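Phenylalanine--tRNA ligase beta subunit (Bacteroides fragilis, PDB 3IG2) forms, with the alpha subunit, the magnesium-dependent tetramer that charges tRNA(Phe) with phenylalanine at the expense of ATP, this chain being its beta-subunit core domain. Local coordinates at residues Y42-V48 against C60-T64. Sequence-based numbering, arbitrary orientation.
Sequences YPSKNLV and CMRQT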
ATOM      1  N   TYR B  42     -18.705 -11.122  31.635  1.00 14.56           N
ATOM      2  CA  TYR B  42     -20.070 -10.608  31.371  1.00 14.95           C
ATOM      3  C   TYR B  42     -21.078 -11.588  31.932  1.00 14.98           C
ATOM      4  O   TYR B  42     -21.611 -12.406  31.187  1.00 14.69           O
ATOM      5  CB  TYR B  42     -20.331 -10.368  29.864  1.00 14.56           C
ATOM      6  CG  TYR B  42     -19.335  -9.386  29.306  1.00 14.71           C
ATOM      7  CD1 TYR B  42     -19.545  -8.008  29.404  1.00 14.09           C
ATOM      8  CD2 TYR B  42     -18.154  -9.844  28.734  1.00 13.58           C
ATOM      9  CE1 TYR B  42     -18.578  -7.107  28.937  1.00 15.80           C
ATOM     10  CE2 TYR B  42     -17.207  -8.978  28.269  1.00 14.78           C
ATOM     11  CZ  TYR B  42     -17.415  -7.620  28.369  1.00 15.31           C
ATOM     12  OH  TYR B  42     -16.425  -6.809  27.890  1.00 18.40           O
ATOM     13  N   PRO B  43     -21.352 -11.494  33.248  1.00 15.39           N
ATOM     14  CA  PRO B  43     -22.154 -12.521  33.909  1.00 15.32           C
ATOM     15  C   PRO B  43     -23.578 -12.609  33.405  1.00 15.07           C
ATOM     16  O   PRO B  43     -24.200 -11.614  33.013  1.00 15.49           O
ATOM     17  CB  PRO B  43     -22.148 -12.095  35.375  1.00 15.59           C
ATOM     18  CG  PRO B  43     -21.047 -11.093  35.484  1.00 15.94           C
ATOM     19  CD  PRO B  43     -20.943 -10.436  34.187  1.00 15.35           C
ATOM     20  N   SER B  44     -24.077 -13.829  33.412  1.00 13.88           N
ATOM     21  CA  SER B  44     -25.433 -14.111  33.051  1.00 13.54           C
ATOM     22  C   SER B  44     -26.427 -13.261  33.884  1.00 13.14           C
ATOM     23  O   SER B  44     -27.441 -12.785  33.362  1.00 12.27           O
ATOM     24  CB  SER B  44     -25.632 -15.619  33.194  1.00 12.74           C
ATOM     25  OG  SER B  44     -26.935 -15.950  33.533  1.00 15.38           O
ATOM     26  N   LYS B  45     -26.106 -13.014  35.152  1.00 12.79           N
ATOM     27  CA  LYS B  45     -27.023 -12.260  36.002  1.00 12.88           C
ATOM     28  C   LYS B  45     -27.140 -10.798  35.610  1.00 13.05           C
ATOM     29  O   LYS B  45     -28.082 -10.142  36.032  1.00 13.04           O
ATOM     30  CB  LYS B  45     -26.661 -12.386  37.482  1.00 13.12           C
ATOM     31  CG  LYS B  45     -25.321 -11.787  37.899  1.00 14.17           C
ATOM     32  CD  LYS B  45     -25.161 -11.866  39.452  1.00 16.41           C
ATOM     33  CE  LYS B  45     -23.736 -11.560  39.891  1.00 18.44           C
ATOM     34  NZ  LYS B  45     -23.106 -10.501  39.027  1.00 19.10           N
ATOM     35  N   ASN B  46     -26.196 -10.287  34.810  1.00 12.44           N
ATOM     36  CA  ASN B  46     -26.269  -8.881  34.348  1.00 12.81           C
ATOM     37  C   ASN B  46     -26.884  -8.708  32.947  1.00 12.71           C
ATOM     38  O   ASN B  46     -26.835  -7.629  32.361  1.00 12.48           O
ATOM     39  CB  ASN B  46     -24.898  -8.197  34.413  1.00 11.97           C
ATOM     40  CG  ASN B  46     -24.313  -8.205  35.808  1.00 13.38           C
ATOM     41  OD1 ASN B  46     -23.208  -8.701  36.014  1.00 16.69           O
ATOM     42  ND2 ASN B  46     -25.058  -7.681  36.780  1.00 11.62           N
ATOM     43  N   LEU B  47     -27.483  -9.771  32.429  1.00 12.46           N
ATOM     44  CA  LEU B  47     -28.097  -9.703  31.106  1.00 13.20           C
ATOM     45  C   LEU B  47     -29.420  -8.976  31.171  1.00 12.37           C
ATOM     46  O   LEU B  47     -30.164  -9.119  32.125  1.00 12.01           O
ATOM     47  CB  LEU B  47     -28.345 -11.095  30.522  1.00 12.43           C
ATOM     48  CG  LEU B  47     -27.148 -11.859  29.959  1.00 13.86           C
ATOM     49  CD1 LEU B  47     -27.540 -13.355  29.810  1.00 13.31           C
ATOM     50  CD2 LEU B  47     -26.715 -11.255  28.655  1.00 12.21           C
ATOM     51  N   VAL B  48     -29.704  -8.226  30.125  1.00 11.92           N
ATOM     52  CA  VAL B  48     -30.995  -7.595  29.960  1.00 12.07           C
ATOM     53  C   VAL B  48     -31.895  -8.592  29.246  1.00 12.05           C
ATOM     54  O   VAL B  48     -31.802  -8.735  28.036  1.00 11.37           O
ATOM     55  CB  VAL B  48     -30.841  -6.301  29.115  1.00 12.53           C
ATOM     56  CG1 VAL B  48     -32.210  -5.614  28.881  1.00 12.80           C
ATOM     57  CG2 VAL B  48     -29.871  -5.357  29.792  1.00 11.35           C
ATOM     58  N   CYS B  60     -32.405 -12.145  24.827  1.00 12.94           N
ATOM     59  CA  CYS B  60     -31.762 -11.102  25.612  1.00 13.17           C
ATOM     60  C   CYS B  60     -31.043 -10.120  24.711  1.00 13.44           C
ATOM     61  O   CYS B  60     -30.733 -10.435  23.561  1.00 13.60           O
ATOM     62  CB  CYS B  60     -30.790 -11.706  26.650  1.00 13.86           C
ATOM     63  SG  CYS B  60     -29.280 -12.467  25.963  1.00 14.63           S
HETATM   64  N   MSE B  61     -30.767  -8.928  25.247  1.00 12.67           N
HETATM   65  CA  MSE B  61     -29.965  -7.928  24.554  1.00 12.18           C
HETATM   66  C   MSE B  61     -28.510  -8.167  24.874  1.00 12.71           C
HETATM   67  O   MSE B  61     -28.176  -8.478  26.020  1.00 11.93           O
HETATM   68  CB  MSE B  61     -30.372  -6.519  25.003  1.00 12.46           C
HETATM   69  CG  MSE B  61     -31.880  -6.223  24.769  1.00 13.24           C
HETATM   70 SE   MSE B  61     -32.449  -6.561  22.939  1.00 15.37          SE
HETATM   71  CE  MSE B  61     -31.600  -5.045  22.022  1.00 12.01           C
ATOM     72  N   ARG B  62     -27.630  -7.975  23.886  1.00 12.06           N
ATOM     73  CA  ARG B  62     -26.215  -8.328  24.072  1.00 12.24           C
ATOM     74  C   ARG B  62     -25.541  -7.501  25.172  1.00 12.46           C
ATOM     75  O   ARG B  62     -25.810  -6.306  25.349  1.00 11.20           O
ATOM     76  CB  ARG B  62     -25.436  -8.189  22.762  1.00 11.84           C
ATOM     77  CG  ARG B  62     -25.465  -6.774  22.186  1.00 13.72           C
ATOM     78  CD  ARG B  62     -24.658  -6.684  20.855  1.00 13.69           C
ATOM     79  NE  ARG B  62     -24.770  -5.332  20.318  1.00 12.83           N
ATOM     80  CZ  ARG B  62     -24.612  -4.991  19.042  1.00 13.53           C
ATOM     81  NH1 ARG B  62     -24.335  -5.911  18.124  1.00 12.15           N
ATOM     82  NH2 ARG B  62     -24.745  -3.718  18.693  1.00 11.89           N
ATOM     83  N   GLN B  63     -24.659  -8.168  25.906  1.00 13.15           N
ATOM     84  CA  GLN B  63     -23.842  -7.515  26.919  1.00 13.45           C
ATOM     85  C   GLN B  63     -22.477  -7.165  26.350  1.00 13.54           C
ATOM     86  O   GLN B  63     -21.818  -6.264  26.842  1.00 12.33           O
ATOM     87  CB  GLN B  63     -23.653  -8.455  28.107  1.00 13.69           C
ATOM     88  CG  GLN B  63     -23.708  -7.761  29.426  1.00 14.20           C
ATOM     89  CD  GLN B  63     -23.527  -8.708  30.622  1.00 14.85           C
ATOM     90  OE1 GLN B  63     -24.077  -9.832  30.675  1.00 13.06           O
ATOM     91  NE2 GLN B  63     -22.782  -8.234  31.601  1.00 13.35           N
ATOM     92  N   THR B  64     -22.048  -7.926  25.335  1.00 13.46           N
ATOM     93  CA  THR B  64     -20.755  -7.714  24.693  1.00 12.87           C
ATOM     94  C   THR B  64     -20.941  -7.821  23.187  1.00 12.75           C
ATOM     95  O   THR B  64     -21.805  -8.590  22.716  1.00 12.22           O
ATOM     96  CB  THR B  64     -19.674  -8.757  25.176  1.00 13.21           C
ATOM     97  OG1 THR B  64     -18.436  -8.542  24.490  1.00 13.08           O
ATOM     98  CG2 THR B  64     -20.122 -10.213  24.956  1.00 11.14           C
TER
HETATM   99  O   HOH W   1     -16.119  -7.192  24.926  1.00 11.56           O
HETATM  100  O   HOH W   2     -27.427  -7.679  28.421  1.00 12.93           O
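In the small antiparallel sheet of this class II synthetase-like core domain, where strand 60-61 lies between 30-31 and 48-49, Met61 N donates a nearly straight bond to Val48 O (3.0 Å, 167° at the hydrogen). A water links the same two residues a second time, accepting from Val48 N (2.9 Å) and donating to Met61 O (2.6 Å). Val48 and the selenomethionine Met61 pack through their CB atoms, apolar bulk against apolar bulk, while Leu47 CD2 rests on Cys60 SG at 3.9 Å. Gln63, long enough to span from its own backbone to the loop, lays its amide end against Tyr42 CB, Asn46 CB and Leu47 CD2; the amide plane stands 88° from the tyrosine ring. Thr64 CB sits over the ring centre of Tyr42, 3.9 Å away, a CH-pi contact. With chi1 at 178°, OG1 of Thr64 lies anti to its own N, where it accepts from Leu66 N in the turn that leads into helix 66-75 and shares a second water with Tyr42 OH. Gln63 N donates to Tyr36 OH. Asn46 ND2 bonds to Phe95 O, and Asn46, Val48, Met61 and Gln63 lie against strand 85-95, while Tyr42 touches Asp206 and Thr64 touches Tyr204 of strand 200-207.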